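Fanconi-associated nuclease 1 homolog (Pseudomonas aeruginosa, PDB 5Y7Q) is a bacterial relative of the Fanconi-associated nuclease FAN1, a largely helical protein with a VRR-NUC domain, modelled here with bound nucleic acid. Local coordinates at residues L51-I54 / G55-Y58. Residues are numbered along the deposited sequence; the frame is centred on the assembly and turned at random.
Sequences LAWI and GERY
The last two turns of helix 42-57, in the FAN1 HTH domain, are joined by an i to i+4 cation-pi contact in which R57 lies over one face of the W53 indole. CZ of R57 is 4.0 Å from the centroid of the six-membered ring of W53, 25° off the ring normal. The guanidinium does not lie flat on the indole, its plane being turned 54° from that of the ring, and NH1 is the nitrogen that dips toward the benzo carbons. Nearer the backbone, CG of R57 makes a CH-pi contact 4.1 Å from the centroid of the five-membered ring of W53, so aliphatic and charged parts of one side chain share the same ring face. With CG of W53 anti to the backbone N (chi1 -175°), the indole extends outward from the helix, roughly across its axis, and R57, one turn on, bends at chi2 and chi3 to fold back over it. E56 adds a carboxylate beside this pair, its OE2 forming a long salt bridge of 3.7 Å with NH1 of R57. Around this pair, Y200 meets the W53 ring edge-to-face, F226 touches both W53 and R57, and NH2 of R57 is hydrogen-bonded to S227 O, which tethers the guanidinium to a neighbouring loop.

On the buried side, I54 and Y58 pack against helix 190-201 through L196 and M199 respectively, and CG2 of I54 touches CB of Y58 at 4.0 Å. Regular helical bonds run beneath these side chains, including R57 N to W53 O at 2.9 Å. Y58 is the first residue to leave helical geometry, yet its N still bonds to I54 O at 3.0 Å.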
ATOM      1  N   LEU A  51       4.374 -21.651 -12.642  1.00 73.37           N
ATOM      2  CA  LEU A  51       4.384 -21.846 -14.093  1.00 68.46           C
ATOM      3  C   LEU A  51       3.180 -22.663 -14.540  1.00 74.91           C
ATOM      4  O   LEU A  51       2.485 -22.293 -15.495  1.00 82.00           O
ATOM      5  CB  LEU A  51       5.683 -22.506 -14.544  1.00 60.22           C
ATOM      6  CG  LEU A  51       6.947 -21.683 -14.314  1.00 62.19           C
ATOM      7  CD1 LEU A  51       8.104 -22.401 -14.928  1.00 58.38           C
ATOM      8  CD2 LEU A  51       6.849 -20.246 -14.842  1.00 56.58           C
ATOM      9  N   ALA A  52       2.904 -23.772 -13.845  1.00 70.27           N
ATOM     10  CA  ALA A  52       1.744 -24.589 -14.185  1.00 69.02           C
ATOM     11  C   ALA A  52       0.459 -23.780 -14.093  1.00 80.24           C
ATOM     12  O   ALA A  52      -0.349 -23.758 -15.036  1.00 80.27           O
ATOM     13  CB  ALA A  52       1.668 -25.800 -13.259  1.00 70.91           C
ATOM     14  N   TRP A  53       0.253 -23.123 -12.941  1.00 74.44           N
ATOM     15  CA  TRP A  53      -0.921 -22.288 -12.714  1.00 66.98           C
ATOM     16  C   TRP A  53      -1.146 -21.314 -13.869  1.00 72.41           C
ATOM     17  O   TRP A  53      -2.266 -21.189 -14.382  1.00 78.26           O
ATOM     18  CB  TRP A  53      -0.721 -21.557 -11.392  1.00 62.93           C
ATOM     19  CG  TRP A  53      -1.816 -20.722 -10.882  1.00 63.42           C
ATOM     20  CD1 TRP A  53      -2.072 -19.423 -11.194  1.00 63.11           C
ATOM     21  CD2 TRP A  53      -2.773 -21.096  -9.888  1.00 78.94           C
ATOM     22  NE1 TRP A  53      -3.148 -18.962 -10.467  1.00 78.81           N
ATOM     23  CE2 TRP A  53      -3.601 -19.973  -9.663  1.00 79.60           C
ATOM     24  CE3 TRP A  53      -3.024 -22.279  -9.180  1.00 82.04           C
ATOM     25  CZ2 TRP A  53      -4.653 -19.995  -8.754  1.00 81.00           C
ATOM     26  CZ3 TRP A  53      -4.067 -22.301  -8.284  1.00 85.66           C
ATOM     27  CH2 TRP A  53      -4.870 -21.164  -8.073  1.00 86.26           C
ATOM     28  N   ILE A  54      -0.081 -20.630 -14.308  1.00 67.05           N
ATOM     29  CA  ILE A  54      -0.196 -19.689 -15.425  1.00 70.69           C
ATOM     30  C   ILE A  54      -0.493 -20.418 -16.722  1.00 72.58           C
ATOM     31  O   ILE A  54      -1.187 -19.890 -17.599  1.00 74.45           O
ATOM     32  CB  ILE A  54       1.081 -18.840 -15.542  1.00 74.64           C
ATOM     33  CG1 ILE A  54       1.134 -17.824 -14.399  1.00 69.01           C
ATOM     34  CG2 ILE A  54       1.156 -18.137 -16.889  1.00 65.41           C
ATOM     35  CD1 ILE A  54       2.504 -17.246 -14.211  1.00 71.11           C
ATOM     36  N   GLY A  55       0.017 -21.639 -16.862  1.00 76.77           N
ATOM     37  CA  GLY A  55      -0.311 -22.435 -18.029  1.00 85.80           C
ATOM     38  C   GLY A  55      -1.792 -22.741 -18.139  1.00 96.35           C
ATOM     39  O   GLY A  55      -2.363 -22.674 -19.227  1.00100.66           O
ATOM     40  N   GLU A  56      -2.437 -23.093 -17.021  1.00 96.33           N
ATOM     41  CA  GLU A  56      -3.851 -23.446 -17.121  1.00 99.60           C
ATOM     42  C   GLU A  56      -4.758 -22.214 -17.144  1.00 93.87           C
ATOM     43  O   GLU A  56      -5.718 -22.171 -17.926  1.00 97.51           O
ATOM     44  CB  GLU A  56      -4.252 -24.401 -15.989  1.00107.91           C
ATOM     45  CG  GLU A  56      -3.956 -23.895 -14.584  1.00123.83           C
ATOM     46  CD  GLU A  56      -4.349 -24.885 -13.494  1.00132.47           C
ATOM     47  OE1 GLU A  56      -4.716 -26.034 -13.846  1.00136.46           O
ATOM     48  OE2 GLU A  56      -4.288 -24.506 -12.293  1.00125.33           O
ATOM     49  N   ARG A  57      -4.494 -21.214 -16.286  1.00 82.43           N
ATOM     50  CA  ARG A  57      -5.437 -20.099 -16.168  1.00 84.38           C
ATOM     51  C   ARG A  57      -5.231 -19.031 -17.233  1.00 88.19           C
ATOM     52  O   ARG A  57      -6.185 -18.323 -17.588  1.00 81.47           O
ATOM     53  CB  ARG A  57      -5.353 -19.438 -14.791  1.00 81.14           C
ATOM     54  CG  ARG A  57      -5.177 -20.378 -13.633  1.00 86.62           C
ATOM     55  CD  ARG A  57      -6.341 -21.311 -13.516  1.00 97.29           C
ATOM     56  NE  ARG A  57      -7.304 -20.842 -12.532  1.00108.25           N
ATOM     57  CZ  ARG A  57      -7.147 -20.995 -11.226  1.00 96.57           C
ATOM     58  NH1 ARG A  57      -6.051 -21.601 -10.780  1.00 81.96           N
ATOM     59  NH2 ARG A  57      -8.086 -20.550 -10.387  1.00 90.77           N
ATOM     60  N   TYR A  58      -3.986 -18.822 -17.664  1.00 89.75           N
ATOM     61  CA  TYR A  58      -3.656 -17.800 -18.645  1.00 89.48           C
ATOM     62  C   TYR A  58      -3.415 -18.339 -20.052  1.00 92.40           C
ATOM     63  O   TYR A  58      -2.993 -17.568 -20.918  1.00100.31           O
ATOM     64  CB  TYR A  58      -2.471 -16.982 -18.160  1.00 86.14           C
ATOM     65  CG  TYR A  58      -2.884 -16.056 -17.039  1.00 93.38           C
ATOM     66  CD1 TYR A  58      -2.801 -16.463 -15.716  1.00 93.19           C
ATOM     67  CD2 TYR A  58      -3.395 -14.789 -17.303  1.00 98.32           C
ATOM     68  CE1 TYR A  58      -3.191 -15.636 -14.686  1.00 91.70           C
ATOM     69  CE2 TYR A  58      -3.782 -13.951 -16.272  1.00100.41           C
ATOM     70  CZ  TYR A  58      -3.676 -14.384 -14.967  1.00 99.67           C
ATOM     71  OH  TYR A  58      -4.057 -13.570 -13.924  1.00112.33           O
TER